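Local structure of putative antibiotic biosynthesis monooxygenase (3GZ7) at residues Asp79-Met82 / Val83-Gln87; Phe91-Trp94 / Arg95-Gly99. The protein is a putative antibiotic biosynthesis monooxygenase, probably a small dimeric alpha-beta barrel enzyme that oxidises an organic substrate not yet identified. All blocks are in the same frame, centred on the assembly; numbering follows the deposited sequence.

Contact 1 of 2, residues Asp79-Met82 / Val83-Gln87. With CIT (citric acid), chain C.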
loop_
_atom_site.group_PDB
_atom_site.type_symbol
_atom_site.label_atom_id
_atom_site.label_comp_id
_atom_site.label_asym_id
_atom_site.label_seq_id
_atom_site.Cartn_x
_atom_site.Cartn_y
_atom_site.Cartn_z
ATOM N N ASP A 79 -17.039 -1.164 -7.066
ATOM C CA ASP A 79 -18.082 -0.214 -7.569
ATOM C C ASP A 79 -18.482 0.813 -6.517
ATOM O O ASP A 79 -18.858 1.930 -6.866
ATOM C CB ASP A 79 -19.346 -0.880 -8.050
ATOM C CG ASP A 79 -19.169 -1.656 -9.328
ATOM O OD1 ASP A 79 -18.273 -1.393 -10.162
ATOM O OD2 ASP A 79 -19.989 -2.555 -9.487
ATOM N N ASN A 80 -18.426 0.461 -5.235
ATOM C CA ASN A 80 -18.721 1.460 -4.183
ATOM C C ASN A 80 -17.806 2.654 -4.345
ATOM O O ASN A 80 -18.214 3.798 -4.145
ATOM C CB ASN A 80 -18.537 0.887 -2.784
ATOM C CG ASN A 80 -19.686 -0.008 -2.344
ATOM O OD1 ASN A 80 -19.500 -0.891 -1.471
ATOM N ND2 ASN A 80 -20.879 0.221 -2.909
ATOM N N HIS A 81 -16.565 2.387 -4.742
ATOM C CA HIS A 81 -15.643 3.462 -5.093
ATOM C C HIS A 81 -15.824 4.081 -6.483
ATOM O O HIS A 81 -16.000 5.290 -6.626
ATOM C CB HIS A 81 -14.193 2.974 -4.947
ATOM C CG HIS A 81 -13.196 4.008 -5.333
ATOM N ND1 HIS A 81 -12.049 3.697 -6.002
ATOM C CD2 HIS A 81 -13.228 5.350 -5.234
ATOM C CE1 HIS A 81 -11.384 4.806 -6.267
ATOM N NE2 HIS A 81 -12.089 5.827 -5.831
HETATM N N MSE A 82 -15.737 3.253 -7.513
HETATM C CA MSE A 82 -15.539 3.750 -8.875
HETATM C C MSE A 82 -16.812 4.250 -9.533
HETATM O O MSE A 82 -16.759 5.107 -10.410
HETATM C CB MSE A 82 -14.876 2.668 -9.721
HETATM C CG MSE A 82 -13.404 2.349 -9.236
HETATM SE SE MSE A 82 -12.174 3.756 -9.697
HETATM C CE MSE A 82 -12.148 3.434 -11.568
ATOM N N VAL A 83 -17.951 3.733 -9.079
ATOM C CA VAL A 83 -19.257 4.178 -9.509
ATOM C C VAL A 83 -19.840 5.109 -8.456
ATOM O O VAL A 83 -20.001 6.318 -8.703
ATOM C CB VAL A 83 -20.203 2.932 -9.838
ATOM C CG1 VAL A 83 -21.663 3.322 -10.142
ATOM C CG2 VAL A 83 -19.639 2.104 -10.996
ATOM N N ASP A 84 -20.120 4.573 -7.259
ATOM C CA ASP A 84 -20.879 5.337 -6.234
ATOM C C ASP A 84 -20.138 6.596 -5.726
ATOM O O ASP A 84 -20.690 7.708 -5.778
ATOM C CB ASP A 84 -21.367 4.424 -5.058
ATOM C CG ASP A 84 -22.156 3.220 -5.550
ATOM O OD1 ASP A 84 -22.869 3.396 -6.550
ATOM O OD2 ASP A 84 -22.036 2.091 -4.997
ATOM N N PHE A 85 -18.921 6.430 -5.228
ATOM C CA PHE A 85 -18.197 7.570 -4.674
ATOM C C PHE A 85 -17.859 8.564 -5.783
ATOM O O PHE A 85 -18.061 9.772 -5.647
ATOM C CB PHE A 85 -16.929 7.163 -3.899
ATOM C CG PHE A 85 -16.111 8.346 -3.419
ATOM C CD1 PHE A 85 -16.510 9.075 -2.319
ATOM C CD2 PHE A 85 -14.981 8.745 -4.102
ATOM C CE1 PHE A 85 -15.767 10.177 -1.899
ATOM C CE2 PHE A 85 -14.257 9.851 -3.709
ATOM C CZ PHE A 85 -14.641 10.557 -2.612
ATOM N N ARG A 86 -17.392 8.039 -6.908
ATOM C CA ARG A 86 -17.012 8.883 -8.033
ATOM C C ARG A 86 -18.145 9.712 -8.651
ATOM O O ARG A 86 -17.891 10.750 -9.245
ATOM C CB ARG A 86 -16.330 8.021 -9.089
ATOM C CG ARG A 86 -14.909 7.665 -8.772
ATOM C CD ARG A 86 -13.922 8.793 -9.077
ATOM N NE ARG A 86 -12.581 8.368 -8.673
ATOM C CZ ARG A 86 -11.740 7.665 -9.417
ATOM N NH1 ARG A 86 -12.068 7.271 -10.662
ATOM N NH2 ARG A 86 -10.563 7.327 -8.900
ATOM N N GLN A 87 -19.386 9.245 -8.540
ATOM C CA GLN A 87 -20.547 10.001 -9.052
ATOM C C GLN A 87 -21.182 10.933 -7.984
ATOM O O GLN A 87 -22.151 11.601 -8.270
ATOM C CB GLN A 87 -21.609 9.031 -9.600
ATOM C CG GLN A 87 -21.220 8.330 -10.909
ATOM C CD GLN A 87 -22.395 7.673 -11.572
ATOM O OE1 GLN A 87 -22.437 6.455 -11.764
ATOM N NE2 GLN A 87 -23.389 8.484 -11.903
HETATM C C1 CIT C . -10.645 8.913 -5.257
HETATM O O1 CIT C . -11.420 8.187 -5.947
HETATM O O2 CIT C . -10.175 8.531 -4.141
HETATM C C2 CIT C . -10.255 10.253 -5.799
HETATM C C3 CIT C . -8.914 10.235 -6.536
HETATM O O7 CIT C . -9.100 9.405 -7.694
HETATM C C4 CIT C . -7.778 9.661 -5.709
HETATM C C5 CIT C . -7.574 10.277 -4.325
HETATM O O3 CIT C . -8.312 10.042 -3.302
HETATM O O4 CIT C . -6.573 11.016 -4.204
HETATM C C6 CIT C . -8.567 11.614 -7.057
HETATM O O5 CIT C . -8.284 11.739 -8.261
HETATM O O6 CIT C . -8.555 12.621 -6.302
HETATM O O HOH W 1 -14.842 6.658 -11.757
#
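H81, on helix 78-85 of the dimeric alpha-beta barrel fold, and R86, just past residue 85, reach the same carboxylate of a bound citrate. The helix is widened here by a pi-type turn with three i to i+5 bonds, D84 N to D79 O, F85 N to N80 O and R86 N to H81 O; D79 O also accepts from V83 N. The tight side faces the protein interior. With CG anti to the backbone N (chi1 178°), the H81 side chain crosses F85 obliquely, and F85 CD2 lies near the imidazole plane at its edge, 4.0 Å from H81 CD2. An aromatic suits position 85, where its ring also stacks with F48. Two partners set the orientation of the imidazole: H110 on H81 ND1, and citrate O1, which H81 NE2 meets almost straight at 2.5 Å, a distance so short that it is to be read with caution. N80 is buried too, and its amide is satisfied in part by D84: N80 ND2 donates to D84 OD2 at 3.0 Å, the acceptor lying in the amide plane, while the carboxylate has a long, weak ion pair with R52.

The solvent side is looser. D79 and V83 lie alongside each other on the exposed surface. M82, a selenomethionine, rests its SE over one face of the R86 guanidinium, 3.6 Å from R86 NH1. A water links M82 O to that same NH1, while NE and NH2 turn to the ligand: R86 NE donates to citrate O1 at 3.0 Å.

Contact 2 of 2, residues Phe91-Trp94 / Arg95-Gly99. With CIT (citric acid), chain C.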
loop_
_atom_site.group_PDB
_atom_site.type_symbol
_atom_site.label_atom_id
_atom_site.label_comp_id
_atom_site.label_asym_id
_atom_site.label_seq_id
_atom_site.Cartn_x
_atom_site.Cartn_y
_atom_site.Cartn_z
ATOM N N PHE A 91 -17.302 13.539 -3.861
ATOM C CA PHE A 91 -16.081 13.498 -4.701
ATOM C C PHE A 91 -15.690 14.886 -5.203
ATOM O O PHE A 91 -14.525 15.255 -5.204
ATOM C CB PHE A 91 -16.214 12.494 -5.874
ATOM C CG PHE A 91 -15.001 12.474 -6.787
ATOM C CD1 PHE A 91 -13.721 12.371 -6.261
ATOM C CD2 PHE A 91 -15.143 12.572 -8.154
ATOM C CE1 PHE A 91 -12.609 12.396 -7.082
ATOM C CE2 PHE A 91 -14.023 12.554 -8.983
ATOM C CZ PHE A 91 -12.762 12.462 -8.437
ATOM N N GLN A 92 -16.688 15.658 -5.600
ATOM C CA GLN A 92 -16.488 17.026 -6.039
ATOM C C GLN A 92 -15.950 17.898 -4.890
ATOM O O GLN A 92 -15.137 18.799 -5.111
ATOM C CB GLN A 92 -17.805 17.628 -6.632
ATOM C CG GLN A 92 -18.585 16.678 -7.621
ATOM C CD GLN A 92 -17.745 16.251 -8.806
ATOM O OE1 GLN A 92 -17.023 17.066 -9.362
ATOM N NE2 GLN A 92 -17.864 14.996 -9.229
ATOM N N GLU A 93 -16.381 17.610 -3.666
ATOM C CA GLU A 93 -15.905 18.320 -2.468
ATOM C C GLU A 93 -14.467 17.879 -2.035
ATOM O O GLU A 93 -13.639 18.699 -1.629
ATOM C CB GLU A 93 -16.905 18.097 -1.343
ATOM C CG GLU A 93 -16.589 18.767 -0.049
ATOM C CD GLU A 93 -16.622 20.270 -0.151
ATOM O OE1 GLU A 93 -17.042 20.809 -1.198
ATOM O OE2 GLU A 93 -16.211 20.912 0.834
ATOM N N TRP A 94 -14.184 16.588 -2.136
ATOM C CA TRP A 94 -12.835 16.087 -1.968
ATOM C C TRP A 94 -11.885 16.840 -2.911
ATOM O O TRP A 94 -10.854 17.301 -2.489
ATOM C CB TRP A 94 -12.793 14.554 -2.202
ATOM C CG TRP A 94 -11.408 13.987 -2.459
ATOM C CD1 TRP A 94 -10.880 13.659 -3.669
ATOM C CD2 TRP A 94 -10.383 13.677 -1.484
ATOM N NE1 TRP A 94 -9.613 13.180 -3.531
ATOM C CE2 TRP A 94 -9.267 13.184 -2.201
ATOM C CE3 TRP A 94 -10.299 13.773 -0.100
ATOM C CZ2 TRP A 94 -8.076 12.773 -1.573
ATOM C CZ3 TRP A 94 -9.112 13.382 0.525
ATOM C CH2 TRP A 94 -8.016 12.874 -0.225
ATOM N N ARG A 95 -12.233 16.962 -4.182
ATOM C CA ARG A 95 -11.355 17.615 -5.151
ATOM C C ARG A 95 -11.209 19.102 -4.903
ATOM O O ARG A 95 -10.131 19.629 -5.081
ATOM C CB ARG A 95 -11.812 17.320 -6.585
ATOM C CG ARG A 95 -11.359 15.932 -7.068
ATOM C CD ARG A 95 -9.826 15.913 -6.975
ATOM N NE ARG A 95 -9.135 14.977 -7.846
ATOM C CZ ARG A 95 -8.893 15.151 -9.142
ATOM N NH1 ARG A 95 -9.313 16.239 -9.795
ATOM N NH2 ARG A 95 -8.219 14.188 -9.793
ATOM N N LYS A 96 -12.268 19.755 -4.444
ATOM C CA LYS A 96 -12.164 21.132 -3.943
ATOM C C LYS A 96 -11.255 21.306 -2.721
ATOM O O LYS A 96 -10.558 22.302 -2.608
ATOM C CB LYS A 96 -13.564 21.700 -3.647
ATOM C CG LYS A 96 -14.351 21.986 -4.945
ATOM C CD LYS A 96 -15.873 22.122 -4.731
ATOM C CE LYS A 96 -16.604 22.169 -6.075
ATOM N NZ LYS A 96 -17.988 22.643 -5.860
ATOM N N LEU A 97 -11.258 20.331 -1.814
ATOM C CA LEU A 97 -10.404 20.363 -0.630
ATOM C C LEU A 97 -8.904 20.043 -0.908
ATOM O O LEU A 97 -8.051 20.645 -0.289
ATOM C CB LEU A 97 -10.937 19.426 0.464
ATOM C CG LEU A 97 -12.085 19.920 1.323
ATOM C CD1 LEU A 97 -12.926 18.761 1.890
ATOM C CD2 LEU A 97 -11.547 20.765 2.473
ATOM N N VAL A 98 -8.577 19.092 -1.786
ATOM C CA VAL A 98 -7.175 18.685 -1.959
ATOM C C VAL A 98 -6.598 18.725 -3.372
ATOM O O VAL A 98 -5.359 18.690 -3.543
ATOM C CB VAL A 98 -6.927 17.291 -1.423
ATOM C CG1 VAL A 98 -7.249 17.260 0.030
ATOM C CG2 VAL A 98 -7.713 16.276 -2.219
ATOM N N GLY A 99 -7.459 18.808 -4.370
ATOM C CA GLY A 99 -7.027 18.877 -5.775
ATOM C C GLY A 99 -5.889 19.819 -6.124
ATOM O O GLY A 99 -5.026 19.439 -6.893
HETATM C C1 CIT C . -10.645 8.913 -5.257
HETATM O O1 CIT C . -11.420 8.187 -5.947
HETATM O O2 CIT C . -10.175 8.531 -4.141
HETATM C C2 CIT C . -10.255 10.253 -5.799
HETATM C C3 CIT C . -8.914 10.235 -6.536
HETATM O O7 CIT C . -9.100 9.405 -7.694
HETATM C C4 CIT C . -7.778 9.661 -5.709
HETATM C C5 CIT C . -7.574 10.277 -4.325
HETATM O O3 CIT C . -8.312 10.042 -3.302
HETATM O O4 CIT C . -6.573 11.016 -4.204
HETATM C C6 CIT C . -8.567 11.614 -7.057
HETATM O O5 CIT C . -8.284 11.739 -8.261
HETATM O O6 CIT C . -8.555 12.621 -6.302
#
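Four successive i to i+4 backbone bonds, R95 N to F91 O through V98 N to W94 O, make this part of helix 89-98 a regular alpha-helix, in which side chains four residues apart lie one turn above each other. W94 and V98 form the buried pair. V98 CG2 sits over the indole in a CH-pi contact, 3.6 Å from the centroid of the six-membered ring of W94 and 18° off its normal; a branched, apolar residue suits this place because its methyl can point C-H bonds into the face of the ring. A chi1 of 163°, with CG opposite the backbone N, lays the indole where V98 CG2 covers one face and NE1 reaches citrate; F48 meets the ring edge-to-face.

F91 and R95 run side by side on the ligand side, F91 CE1 3.8 Å from R95 CG, so the ring packs against the aliphatic part of the arginine. L97, an apolar residue, packs onto Q43 and A44 of helix 34-49.

Citrate O6 is gripped twice, by W94 NE1 at 3.0 Å and by R95 NE at 2.9 Å, with R95 NH2 donating to O5 of the same carboxylate. A neutral indole N-H beside a guanidinium is consistent with a site able to take an anionic group, though citrate itself probably came from the crystallisation liquor.

In the fold
Contacts 1 and 2 lie on consecutive helices, 78-85 and 89-98, with centres about 15 Å apart, and meet where F85 O and R86 O pack against the F91 side chain. Each has a buried part, N80, H81 and F85 in contact 1 and W94 and V98 in contact 2, and a surface part, D79, M82 and V83 against Q92, R95 and K96. Contact 1 leans on strand 107-113 as well as on F48 of helix 34-49, while contact 2 packs on helix 34-49, including the same F48. Their backbones differ: a pi-widened turn in 80-85, regular alpha-helix in 91-98. Each supplies one arginine and one aromatic N-H donor to citrate, but to different carboxylates, so the ligand bridges them.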